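PDB 6QQ4: general odorant-binding protein 28a from Drosophila melanogaster, which probably binds and carries small hydrophobic odorants or pheromones as a secreted, all-helical protein of the insect odorant-binding family. Local coordinates for residues A[14-19]-A[45-50]. Residues are numbered along the deposited sequence; the frame is centred on the assembly and turned at random.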
loop_
_atom_site.group_PDB
_atom_site.type_symbol
_atom_site.label_atom_id
_atom_site.label_comp_id
_atom_site.label_asym_id
_atom_site.label_seq_id
_atom_site.Cartn_x
_atom_site.Cartn_y
_atom_site.Cartn_z
ATOM N N GLU A 14 9.248 8.707 1.967
ATOM C CA GLU A 14 10.427 9.550 1.839
ATOM C C GLU A 14 11.619 8.966 2.587
ATOM O O GLU A 14 12.754 9.064 2.126
ATOM C CB GLU A 14 10.142 10.969 2.347
ATOM C CG GLU A 14 11.021 12.033 1.686
ATOM C CD GLU A 14 11.171 13.300 2.518
ATOM O OE1 GLU A 14 10.647 13.345 3.657
ATOM O OE2 GLU A 14 11.823 14.252 2.028
ATOM N N SER A 15 11.370 8.367 3.746
ATOM C CA SER A 15 12.462 7.772 4.513
ATOM C C SER A 15 12.852 6.390 3.954
ATOM O O SER A 15 13.955 5.897 4.198
ATOM C CB SER A 15 12.084 7.673 5.992
ATOM O OG SER A 15 10.880 6.954 6.163
ATOM N N CYS A 16 11.948 5.785 3.192
ATOM C CA CYS A 16 12.230 4.524 2.506
ATOM C C CYS A 16 13.039 4.673 1.204
ATOM O O CYS A 16 13.738 3.749 0.807
ATOM C CB CYS A 16 10.923 3.808 2.180
ATOM S SG CYS A 16 10.248 2.810 3.473
ATOM N N MET A 17 12.915 5.819 0.537
ATOM C CA MET A 17 13.511 6.040 -0.788
ATOM C C MET A 17 15.016 5.727 -0.934
ATOM O O MET A 17 15.421 5.082 -1.916
ATOM C CB MET A 17 13.275 7.499 -1.229
ATOM C CG MET A 17 11.901 7.800 -1.789
ATOM S SD MET A 17 11.703 9.551 -2.210
ATOM C CE MET A 17 13.087 9.790 -3.318
ATOM N N PRO A 18 15.859 6.215 0.003
ATOM C CA PRO A 18 17.295 5.982 -0.198
ATOM C C PRO A 18 17.696 4.518 -0.093
ATOM O O PRO A 18 18.631 4.097 -0.754
ATOM C CB PRO A 18 17.947 6.795 0.936
ATOM C CG PRO A 18 16.940 7.829 1.297
ATOM C CD PRO A 18 15.614 7.144 1.128
ATOM N N GLU A 19 17.002 3.734 0.717
ATOM C CA GLU A 19 17.431 2.359 0.880
ATOM C C GLU A 19 17.008 1.453 -0.303
ATOM O O GLU A 19 17.478 0.321 -0.432
ATOM C CB GLU A 19 16.933 1.814 2.216
ATOM C CG GLU A 19 15.455 1.668 2.348
ATOM C CD GLU A 19 15.063 1.333 3.766
ATOM O OE1 GLU A 19 15.038 2.260 4.605
ATOM O OE2 GLU A 19 14.810 0.142 4.043
ATOM N N ARG A 45 7.440 0.711 -2.448
ATOM C CA ARG A 45 6.149 0.306 -1.930
ATOM C C ARG A 45 6.229 -0.823 -0.914
ATOM O O ARG A 45 5.496 -0.803 0.075
ATOM C CB ARG A 45 5.238 -0.068 -3.089
ATOM C CG ARG A 45 4.846 1.191 -3.847
ATOM C CD ARG A 45 4.360 0.919 -5.246
ATOM N NE ARG A 45 4.360 2.150 -6.036
ATOM C CZ ARG A 45 3.368 2.516 -6.841
ATOM N NH1 ARG A 45 2.291 1.733 -6.962
ATOM N NH2 ARG A 45 3.452 3.659 -7.515
ATOM N N ALA A 46 7.126 -1.783 -1.120
ATOM C CA ALA A 46 7.322 -2.859 -0.133
ATOM C C ALA A 46 7.780 -2.292 1.205
ATOM O O ALA A 46 7.329 -2.720 2.256
ATOM C CB ALA A 46 8.333 -3.878 -0.631
ATOM N N CYS A 47 8.685 -1.326 1.136
ATOM C CA CYS A 47 9.269 -0.716 2.325
ATOM C C CYS A 47 8.208 0.049 3.125
ATOM O O CYS A 47 8.176 -0.003 4.353
ATOM C CB CYS A 47 10.421 0.210 1.930
ATOM S SG CYS A 47 11.272 1.040 3.327
ATOM N N VAL A 48 7.334 0.754 2.426
ATOM C CA VAL A 48 6.223 1.422 3.083
ATOM C C VAL A 48 5.233 0.424 3.703
ATOM O O VAL A 48 4.846 0.565 4.862
ATOM C CB VAL A 48 5.475 2.337 2.103
ATOM C CG1 VAL A 48 4.194 2.848 2.731
ATOM C CG2 VAL A 48 6.380 3.494 1.693
ATOM N N MET A 49 4.822 -0.572 2.930
ATOM C CA MET A 49 3.858 -1.550 3.418
ATOM C C MET A 49 4.388 -2.287 4.647
ATOM O O MET A 49 3.647 -2.543 5.599
ATOM C CB MET A 49 3.496 -2.539 2.316
ATOM C CG MET A 49 2.576 -1.976 1.238
ATOM S SD MET A 49 2.143 -3.246 0.036
ATOM C CE MET A 49 1.256 -2.283 -1.193
ATOM N N LYS A 50 5.671 -2.623 4.621
ATOM C CA LYS A 50 6.308 -3.293 5.744
ATOM C C LYS A 50 6.339 -2.381 6.972
ATOM O O LYS A 50 6.214 -2.843 8.105
ATOM C CB LYS A 50 7.728 -3.744 5.368
ATOM C CG LYS A 50 7.728 -4.992 4.508
ATOM C CD LYS A 50 9.118 -5.520 4.270
ATOM C CE LYS A 50 9.045 -6.868 3.576
ATOM N NZ LYS A 50 10.405 -7.372 3.269
#
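Cys16 reaches across to Cys47 and is bonded to it: the two sulfurs, Cys16 SG and Cys47 SG, are 2.1 Å apart in a disulfide that ties helix 2-20 to helix 39-52. Both CB atoms point at the opposing helix. The bridge has a chi3 of -79°, near the relaxed value: in projection along the S-S bond the two CB-SG bonds stand roughly at right angles, with left-handed twist. Cys16 CA and Cys47 CA, on the facing sides of their helices, are 6.0 Å apart, whereas the segment axes pass at 9.0 Å, their directions 133° apart. On the Cys47 side SG stands anti to the backbone N (chi1 -179°), which leads the sulfur outward and toward the C-terminal end of its helix, to the Val48 side where Cys16 SG sits. That sulfur lies 3.7 Å from Val48 N and 4.3 Å from the methyl Val48 CG2, while Val48 also rests on Leu9, Ser12 and Ala13 one to two turns earlier in helix 2-20. On the opposite side of the bridge from this methyl comes the carboxylate of Glu19, whose OE2 is 3.7 Å from Cys47 SG. Glu19 CG lies between its backbone N and carbonyl carbon, and the extended chain beyond carries the acid out to the sulfur as a loose, exposed van der Waals neighbour. With Cys43-Cys101 and Cys91-Cys110, this bridge makes up the three disulfides of the PBP/GOBP fold, in which disulfide-linked helices enclose a ligand cavity in family members. The two segments bury just 164 Å², mostly on the cysteines, and share neither hydrogen bond nor salt bridge; their union here therefore rests chiefly on one covalent bond, which should limit how far the helices can separate while it stays oxidised.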